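Long-range contact in diaminobutyrate-pyruvate transaminase and L-2,4-diaminobutyrate decarboxylase (Vibrio parahaemolyticus, PDB 2QMA), which probably uses pyridoxal 5'-phosphate to decarboxylate L-2,4-diaminobutyrate through this C-terminal decarboxylase-like domain, the whole protein probably also acting as a transaminase: residues A[403-407]-A[422-427]. Numbering follows the deposited sequence.
Sequences TLEVA and PSLSTV
A helix can dock on a curled loop by pushing one side chain into the hollow of the curl, and Thr-403 illustrates the principle. Residues 403-407 form a regular turn of helix 389-411, closed by Ala-407 N to Thr-403 O at 3.0 Å. Residues 422-427 bend around the threonine: Pro-422 is extended, Leu-424 has phi/psi of -142/-107°, and from Thr-426 the chain runs as a beta strand. The CA atoms of Thr-403 and Ser-425 come within 5.4 Å. With chi1 m, Thr-403 CG2 fills the hollow, 3.4 Å from Pro-422 CB, 3.4 Å from Thr-426 O and 3.6 Å from Val-427 CG2. Thr-403 OG1 lies 3.2 Å from Ser-425 CA, but hydrogen-bonds to Leu-399 O one turn earlier. This is helix-on-sheet packing in the small C-terminal domain of a fold-type I pyridoxal-phosphate enzyme, strand 426-431 belonging to its four-stranded antiparallel sheet. One turn on, small Ala-407 lets the proline ring in close, CB to Pro-422 CG 3.5 Å, while Leu-404 CD2 borders that ring at 4.3 Å from Pro-422 CD. Val-427 CG2 also meets Val-406 CG1 at 4.3 Å. The CA-to-CB bonds of Leu-424 and Thr-426 point away from 403-407; both side chains touch Tyr-297, and Leu-424 also reaches Leu-400 of the same helix. Tyr-297 OH hydrogen-bonds Ser-425 OG, and the Ser-425 side chain lies about 9 Å from that of Lys-325, the predicted cofactor attachment site, unoccupied here.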
loop_
_atom_site.group_PDB
_atom_site.type_symbol
_atom_site.label_atom_id
_atom_site.label_comp_id
_atom_site.label_asym_id
_atom_site.label_seq_id
_atom_site.Cartn_x
_atom_site.Cartn_y
_atom_site.Cartn_z
ATOM N N THR A 403 -14.972 -23.218 15.448
ATOM C CA THR A 403 -15.258 -22.129 16.362
ATOM C C THR A 403 -16.402 -22.519 17.310
ATOM O O THR A 403 -16.336 -22.197 18.493
ATOM C CB THR A 403 -15.572 -20.819 15.567
ATOM O OG1 THR A 403 -14.449 -20.508 14.730
ATOM C CG2 THR A 403 -15.874 -19.669 16.499
ATOM N N LEU A 404 -17.443 -23.193 16.790
ATOM C CA LEU A 404 -18.572 -23.611 17.616
ATOM C C LEU A 404 -18.102 -24.662 18.624
ATOM O O LEU A 404 -18.528 -24.690 19.799
ATOM C CB LEU A 404 -19.707 -24.158 16.747
ATOM C CG LEU A 404 -20.279 -23.090 15.795
ATOM C CD1 LEU A 404 -21.235 -23.711 14.800
ATOM C CD2 LEU A 404 -20.960 -21.964 16.582
ATOM N N GLU A 405 -17.210 -25.524 18.156
ATOM C CA GLU A 405 -16.637 -26.566 19.014
ATOM C C GLU A 405 -15.785 -26.009 20.163
ATOM O O GLU A 405 -15.853 -26.518 21.292
ATOM C CB GLU A 405 -15.816 -27.525 18.161
ATOM C CG GLU A 405 -16.677 -28.450 17.303
ATOM C CD GLU A 405 -15.842 -29.374 16.437
ATOM O OE1 GLU A 405 -14.591 -29.227 16.374
ATOM O OE2 GLU A 405 -16.452 -30.251 15.809
ATOM N N VAL A 406 -14.978 -24.991 19.866
ATOM C CA VAL A 406 -14.167 -24.291 20.877
ATOM C C VAL A 406 -15.054 -23.551 21.877
ATOM O O VAL A 406 -14.820 -23.646 23.068
ATOM C CB VAL A 406 -13.110 -23.365 20.241
ATOM C CG1 VAL A 406 -12.371 -22.460 21.314
ATOM C CG2 VAL A 406 -12.125 -24.211 19.424
ATOM N N ALA A 407 -16.080 -22.842 21.388
ATOM C CA ALA A 407 -17.062 -22.219 22.283
ATOM C C ALA A 407 -17.640 -23.263 23.227
ATOM O O ALA A 407 -17.680 -23.025 24.429
ATOM C CB ALA A 407 -18.166 -21.484 21.515
ATOM N N PRO A 422 -20.555 -17.655 19.174
ATOM C CA PRO A 422 -19.808 -17.186 17.997
ATOM C C PRO A 422 -20.681 -17.010 16.765
ATOM O O PRO A 422 -21.691 -17.691 16.637
ATOM C CB PRO A 422 -18.793 -18.312 17.739
ATOM C CG PRO A 422 -18.788 -19.155 18.969
ATOM C CD PRO A 422 -20.155 -19.017 19.574
ATOM N N SER A 423 -20.261 -16.130 15.857
ATOM C CA SER A 423 -20.981 -15.874 14.602
ATOM C C SER A 423 -20.107 -16.153 13.392
ATOM O O SER A 423 -20.590 -16.373 12.280
ATOM C CB SER A 423 -21.494 -14.434 14.572
ATOM O OG SER A 423 -22.363 -14.218 15.697
ATOM N N LEU A 424 -18.801 -16.181 13.596
ATOM C CA LEU A 424 -17.910 -16.459 12.479
ATOM C C LEU A 424 -16.758 -17.316 12.987
ATOM O O LEU A 424 -16.955 -18.506 13.266
ATOM C CB LEU A 424 -17.438 -15.163 11.787
ATOM C CG LEU A 424 -17.365 -15.231 10.247
ATOM C CD1 LEU A 424 -17.423 -13.850 9.661
ATOM C CD2 LEU A 424 -16.079 -15.960 9.786
ATOM N N SER A 425 -15.575 -16.734 13.104
ATOM C CA SER A 425 -14.433 -17.514 13.635
ATOM C C SER A 425 -13.778 -16.899 14.874
ATOM O O SER A 425 -12.619 -17.256 15.222
ATOM C CB SER A 425 -13.415 -17.826 12.526
ATOM O OG SER A 425 -12.607 -16.707 12.185
ATOM N N THR A 426 -14.503 -15.994 15.550
ATOM C CA THR A 426 -14.018 -15.443 16.819
ATOM C C THR A 426 -14.688 -16.125 18.029
ATOM O O THR A 426 -15.850 -16.597 17.958
ATOM C CB THR A 426 -14.187 -13.871 16.947
ATOM O OG1 THR A 426 -15.581 -13.528 16.999
ATOM C CG2 THR A 426 -13.513 -13.132 15.797
ATOM N N VAL A 427 -13.959 -16.153 19.146
ATOM C CA VAL A 427 -14.516 -16.641 20.389
ATOM C C VAL A 427 -14.196 -15.624 21.488
ATOM O O VAL A 427 -13.066 -15.211 21.631
ATOM C CB VAL A 427 -13.960 -18.039 20.744
ATOM C CG1 VAL A 427 -14.473 -18.514 22.120
ATOM C CG2 VAL A 427 -14.350 -19.047 19.680
#